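Local atomic coordinates of aldehyde reductase YahK (Escherichia coli, PDB entry 1UUF), a protein that catalyses the zinc-dependent reduction of a wide range of aldehydes to their alcohols, strongly preferring NADPH over NADH as electron donor. Residues H65-E70 against C78-E83; A172-L177 against R359-N364. All blocks are in the same frame, centred on the assembly; numbering follows the deposited sequence.

Interaction 1 of 2, residues H65-E70 against C78-E83; sequences HQVRSE and CVPGHE. With ZN (zinc ion), chain C.
V67, near the end of helix 61-68, meets C78 and P80 of the following loop with one methyl group. Its CG1 presses on P80 CG at 3.3 Å, tighter than ordinary carbon-carbon contact, and the two side chains cross at about a right angle. The same methyl lies 3.6 Å from C78 SG. This position follows from chi1 of V67 (-68°), which sets CG1 anti to the carbonyl carbon. C78 in turn extends its sulfur anti to its own backbone N (chi1 177°), far enough for SG to reach Q66 CG as well, at 3.8 Å. A compact branched valine, an apolar thiol and a rigid proline ring suit a buried junction without hydrogen bonds between the segments. Farther out, Y348 of helix 344-352 packs on V67, while D63 of helix 61-68 touches P80 and accepts a hydrogen bond from G81 N. G81 has backbone angles at which a beta carbon would strike the preceding carbonyl oxygen, so glycine fits this bend. Next comes H82, whose NE2 binds the catalytic zinc at 2.2 Å, with CD2 and CE1 equally distant from the metal; C60, C178 and a water complete the shell, and Y134 stacks on the imidazole. In this GroES-like catalytic domain of zinc alcohol dehydrogenases the chemistry is therefore divided: apolar packing joins the helix to the loop, and two residues beyond P80 the chain supplies a zinc ligand.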
loop_
_atom_site.group_PDB
_atom_site.type_symbol
_atom_site.label_atom_id
_atom_site.label_comp_id
_atom_site.label_asym_id
_atom_site.label_seq_id
_atom_site.Cartn_x
_atom_site.Cartn_y
_atom_site.Cartn_z
ATOM N N HIS A 65 10.271 13.859 -20.659
ATOM C CA HIS A 65 10.894 12.553 -20.472
ATOM C C HIS A 65 10.906 11.750 -21.771
ATOM O O HIS A 65 11.926 11.171 -22.143
ATOM C CB HIS A 65 10.150 11.783 -19.374
ATOM C CG HIS A 65 10.593 10.360 -19.214
ATOM N ND1 HIS A 65 10.223 9.361 -20.087
ATOM C CD2 HIS A 65 11.373 9.770 -18.276
ATOM C CE1 HIS A 65 10.753 8.216 -19.695
ATOM N NE2 HIS A 65 11.455 8.437 -18.598
ATOM N N GLN A 66 9.775 11.735 -22.467
ATOM C CA GLN A 66 9.648 10.993 -23.716
ATOM C C GLN A 66 10.653 11.417 -24.787
ATOM O O GLN A 66 11.257 10.573 -25.446
ATOM C CB GLN A 66 8.228 11.147 -24.268
ATOM C CG GLN A 66 7.815 10.097 -25.292
ATOM C CD GLN A 66 7.605 8.725 -24.675
ATOM O OE1 GLN A 66 8.519 7.901 -24.625
ATOM N NE2 GLN A 66 6.395 8.478 -24.189
ATOM N N VAL A 67 10.836 12.722 -24.966
ATOM C CA VAL A 67 11.759 13.209 -25.987
ATOM C C VAL A 67 13.226 13.296 -25.574
ATOM O O VAL A 67 14.092 13.520 -26.421
ATOM C CB VAL A 67 11.328 14.595 -26.517
ATOM C CG1 VAL A 67 10.043 14.468 -27.310
ATOM C CG2 VAL A 67 11.146 15.561 -25.362
ATOM N N ARG A 68 13.516 13.116 -24.291
ATOM C CA ARG A 68 14.898 13.198 -23.835
ATOM C C ARG A 68 15.459 11.909 -23.240
ATOM O O ARG A 68 16.625 11.577 -23.460
ATOM C CB ARG A 68 15.049 14.338 -22.826
ATOM C CG ARG A 68 14.821 15.715 -23.427
ATOM C CD ARG A 68 15.159 16.822 -22.440
ATOM N NE ARG A 68 15.038 18.142 -23.054
ATOM C CZ ARG A 68 15.317 19.286 -22.438
ATOM N NH1 ARG A 68 15.737 19.283 -21.181
ATOM N NH2 ARG A 68 15.175 20.437 -23.081
ATOM N N SER A 69 14.636 11.182 -22.492
ATOM C CA SER A 69 15.083 9.942 -21.868
ATOM C C SER A 69 15.567 8.920 -22.890
ATOM O O SER A 69 14.942 8.719 -23.933
ATOM C CB SER A 69 13.958 9.334 -21.030
ATOM O OG SER A 69 14.405 8.170 -20.357
ATOM N N GLU A 70 16.688 8.278 -22.578
ATOM C CA GLU A 70 17.269 7.270 -23.454
ATOM C C GLU A 70 16.490 5.965 -23.343
ATOM O O GLU A 70 16.394 5.200 -24.304
ATOM C CB GLU A 70 18.729 7.012 -23.068
ATOM C CG GLU A 70 19.619 8.241 -23.088
ATOM C CD GLU A 70 21.049 7.927 -22.679
ATOM O OE1 GLU A 70 21.257 7.466 -21.536
ATOM O OE2 GLU A 70 21.965 8.140 -23.501
ATOM N N CYS A 78 9.004 11.878 -32.637
ATOM C CA CYS A 78 8.180 11.904 -31.441
ATOM C C CYS A 78 7.477 13.245 -31.294
ATOM O O CYS A 78 8.126 14.286 -31.209
ATOM C CB CYS A 78 9.026 11.648 -30.196
ATOM S SG CYS A 78 8.079 11.748 -28.652
ATOM N N VAL A 79 6.147 13.213 -31.270
ATOM C CA VAL A 79 5.350 14.423 -31.110
ATOM C C VAL A 79 4.580 14.239 -29.809
ATOM O O VAL A 79 3.562 13.544 -29.773
ATOM C CB VAL A 79 4.360 14.608 -32.275
ATOM C CG1 VAL A 79 3.443 15.805 -32.000
ATOM C CG2 VAL A 79 5.125 14.829 -33.574
ATOM N N PRO A 80 5.076 14.841 -28.719
ATOM C CA PRO A 80 4.440 14.743 -27.402
ATOM C C PRO A 80 3.152 15.547 -27.287
ATOM O O PRO A 80 2.610 16.036 -28.280
ATOM C CB PRO A 80 5.515 15.274 -26.451
ATOM C CG PRO A 80 6.803 15.172 -27.246
ATOM C CD PRO A 80 6.363 15.548 -28.617
ATOM N N GLY A 81 2.682 15.680 -26.052
ATOM C CA GLY A 81 1.471 16.431 -25.785
ATOM C C GLY A 81 0.248 15.573 -25.551
ATOM O O GLY A 81 -0.204 14.874 -26.453
ATOM N N HIS A 82 -0.290 15.607 -24.337
ATOM C CA HIS A 82 -1.496 14.847 -24.054
ATOM C C HIS A 82 -2.416 15.483 -23.015
ATOM O O HIS A 82 -3.045 14.801 -22.214
ATOM C CB HIS A 82 -1.171 13.384 -23.703
ATOM C CG HIS A 82 -0.244 13.203 -22.542
ATOM N ND1 HIS A 82 0.491 12.048 -22.367
ATOM C CD2 HIS A 82 0.038 13.993 -21.479
ATOM C CE1 HIS A 82 1.186 12.137 -21.247
ATOM N NE2 HIS A 82 0.929 13.306 -20.692
ATOM N N GLU A 83 -2.469 16.812 -23.051
ATOM C CA GLU A 83 -3.337 17.619 -22.197
ATOM C C GLU A 83 -3.947 18.533 -23.255
ATOM O O GLU A 83 -3.691 19.735 -23.306
ATOM C CB GLU A 83 -2.523 18.413 -21.169
ATOM C CG GLU A 83 -1.779 17.525 -20.172
ATOM C CD GLU A 83 -1.240 18.290 -18.974
ATOM O OE1 GLU A 83 -0.844 19.462 -19.141
ATOM O OE2 GLU A 83 -1.199 17.710 -17.866
HETATM ZN ZN ZN C . 1.051 13.661 -18.547
HETATM O O HOH W 1 1.847 11.672 -17.734
#

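Interaction 2 of 2, residues A172-L177 against R359-N364; sequences AVAPLL and RFVIDN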
loop_
_atom_site.group_PDB
_atom_site.type_symbol
_atom_site.label_atom_id
_atom_site.label_comp_id
_atom_site.label_asym_id
_atom_site.label_seq_id
_atom_site.Cartn_x
_atom_site.Cartn_y
_atom_site.Cartn_z
ATOM N N ALA A 172 -6.801 27.148 -19.766
ATOM C CA ALA A 172 -6.586 26.783 -18.368
ATOM C C ALA A 172 -7.171 25.415 -18.032
ATOM O O ALA A 172 -6.826 24.820 -17.009
ATOM C CB ALA A 172 -7.177 27.852 -17.454
ATOM N N VAL A 173 -8.060 24.922 -18.890
ATOM C CA VAL A 173 -8.670 23.610 -18.690
ATOM C C VAL A 173 -7.737 22.498 -19.187
ATOM O O VAL A 173 -7.753 21.377 -18.676
ATOM C CB VAL A 173 -10.015 23.514 -19.459
ATOM C CG1 VAL A 173 -10.527 22.082 -19.460
ATOM C CG2 VAL A 173 -11.036 24.443 -18.821
ATOM N N ALA A 174 -6.911 22.828 -20.175
ATOM C CA ALA A 174 -6.001 21.861 -20.777
ATOM C C ALA A 174 -5.256 20.934 -19.808
ATOM O O ALA A 174 -5.333 19.715 -19.940
ATOM C CB ALA A 174 -5.008 22.587 -21.689
ATOM N N PRO A 175 -4.540 21.493 -18.814
ATOM C CA PRO A 175 -3.803 20.650 -17.862
ATOM C C PRO A 175 -4.657 19.657 -17.069
ATOM O O PRO A 175 -4.140 18.693 -16.505
ATOM C CB PRO A 175 -3.113 21.673 -16.956
ATOM C CG PRO A 175 -2.949 22.871 -17.854
ATOM C CD PRO A 175 -4.297 22.920 -18.536
ATOM N N LEU A 176 -5.964 19.883 -17.017
ATOM C CA LEU A 176 -6.833 18.975 -16.285
ATOM C C LEU A 176 -6.816 17.587 -16.923
ATOM O O LEU A 176 -6.984 16.583 -16.237
ATOM C CB LEU A 176 -8.268 19.509 -16.265
ATOM C CG LEU A 176 -8.508 20.837 -15.537
ATOM C CD1 LEU A 176 -9.998 21.163 -15.547
ATOM C CD2 LEU A 176 -8.007 20.739 -14.111
ATOM N N LEU A 177 -6.593 17.537 -18.234
ATOM C CA LEU A 177 -6.586 16.270 -18.963
ATOM C C LEU A 177 -5.525 15.251 -18.543
ATOM O O LEU A 177 -5.611 14.075 -18.906
ATOM C CB LEU A 177 -6.518 16.541 -20.467
ATOM C CG LEU A 177 -7.859 16.949 -21.108
ATOM C CD1 LEU A 177 -8.868 15.811 -20.959
ATOM C CD2 LEU A 177 -8.400 18.217 -20.463
ATOM N N ARG A 359 1.767 25.554 -14.774
ATOM C CA ARG A 359 1.708 24.695 -15.942
ATOM C C ARG A 359 1.846 25.497 -17.222
ATOM O O ARG A 359 1.189 26.524 -17.393
ATOM C CB ARG A 359 0.363 23.959 -15.956
ATOM C CG ARG A 359 0.439 22.447 -15.795
ATOM C CD ARG A 359 0.965 21.783 -17.056
ATOM N NE ARG A 359 0.808 20.328 -17.024
ATOM C CZ ARG A 359 1.514 19.509 -16.250
ATOM N NH1 ARG A 359 2.437 19.994 -15.431
ATOM N NH2 ARG A 359 1.299 18.202 -16.300
ATOM N N PHE A 360 2.713 25.041 -18.118
ATOM C CA PHE A 360 2.861 25.713 -19.397
ATOM C C PHE A 360 1.778 25.160 -20.311
ATOM O O PHE A 360 1.472 23.968 -20.266
ATOM C CB PHE A 360 4.226 25.427 -20.030
ATOM C CG PHE A 360 5.362 26.180 -19.405
ATOM C CD1 PHE A 360 6.329 25.513 -18.661
ATOM C CD2 PHE A 360 5.469 27.555 -19.566
ATOM C CE1 PHE A 360 7.390 26.204 -18.086
ATOM C CE2 PHE A 360 6.527 28.259 -18.995
ATOM C CZ PHE A 360 7.490 27.583 -18.252
ATOM N N VAL A 361 1.186 26.027 -21.124
ATOM C CA VAL A 361 0.168 25.607 -22.075
ATOM C C VAL A 361 0.483 26.240 -23.421
ATOM O O VAL A 361 0.629 27.458 -23.532
ATOM C CB VAL A 361 -1.252 26.015 -21.631
ATOM C CG1 VAL A 361 -2.263 25.696 -22.731
ATOM C CG2 VAL A 361 -1.627 25.254 -20.373
ATOM N N ILE A 362 0.600 25.396 -24.437
ATOM C CA ILE A 362 0.902 25.844 -25.789
ATOM C C ILE A 362 -0.324 26.415 -26.495
ATOM O O ILE A 362 -1.416 25.850 -26.431
ATOM C CB ILE A 362 1.436 24.673 -26.643
ATOM C CG1 ILE A 362 2.715 24.119 -26.019
ATOM C CG2 ILE A 362 1.673 25.133 -28.077
ATOM C CD1 ILE A 362 3.030 22.701 -26.452
ATOM N N ASP A 363 -0.130 27.550 -27.158
ATOM C CA ASP A 363 -1.186 28.194 -27.930
ATOM C C ASP A 363 -0.964 27.568 -29.303
ATOM O O ASP A 363 -0.134 28.048 -30.073
ATOM C CB ASP A 363 -0.934 29.701 -28.003
ATOM C CG ASP A 363 -2.073 30.457 -28.654
ATOM O OD1 ASP A 363 -2.850 29.849 -29.419
ATOM O OD2 ASP A 363 -2.183 31.675 -28.409
ATOM N N ASN A 364 -1.686 26.491 -29.601
ATOM C CA ASN A 364 -1.500 25.788 -30.866
ATOM C C ASN A 364 -1.714 26.607 -32.129
ATOM O O ASN A 364 -1.251 26.223 -33.203
ATOM C CB ASN A 364 -2.368 24.530 -30.895
ATOM C CG ASN A 364 -1.929 23.512 -29.865
ATOM O OD1 ASN A 364 -1.914 23.800 -28.667
ATOM N ND2 ASN A 364 -1.554 22.320 -30.324
#
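The NE of R359 forms a salt bridge with E83 OE1, and the chain behind it lies on P175. The hydrocarbon part does the touching: R359 CG lies 3.8 Å from P175 CB, and the two side chains slide past each other in opposite directions. Arginine suits the place because its methylenes can pack on a ring while its guanidinium remains available to a carboxylate; the bend at chi2 (-73°) turns the chain toward that end. Beside it the packing is purely apolar. V361 CG2 reaches P175 CG at 3.7 Å, crossing it at about a right angle, and V361 CG1 lies 4.3 Å from the small A174 CB. With chi1 at 174°, V361 aims CG1 toward the alanine and CG2 toward the proline. P175 stands where helix 170-173 gives way to helix 176-189, a place where its missing N-H costs little, and L176 N bonds to V173 O at 2.9 Å across the turn. Through P175 and A174 this junction packs on one face of strand 359-363 (R359 and V361), whose neighbours in the catalytic domain are 49-58 (antiparallel) and 336-339 (parallel). P175 thus lies along the methylenes of a buried arginine, an apolar setting that probably strengthens its ion pair with E83.

How the interactions relate
E83, the last residue of interaction 1, joins the two contacts: its OE1 lies 2.8 Å from R359 NE in a salt bridge, although the centres of the two interactions are 16 Å apart. E83 packs on the helix junction of interaction 2, with CB 3.3 Å from A174 O and CA 3.8 Å from L177 CB, while OE2 accepts a hydrogen bond from A179 N. Segment 78-83 contains the ligand H82, just before E83, and segment 172-177 runs into the ligand C178. E83 OE2 lies 4.7 Å from the catalytic zinc and the R359 side chain about 5 Å, a second shell as in horse liver alcohol dehydrogenase, where a glutamate follows the histidine ligand near the zinc.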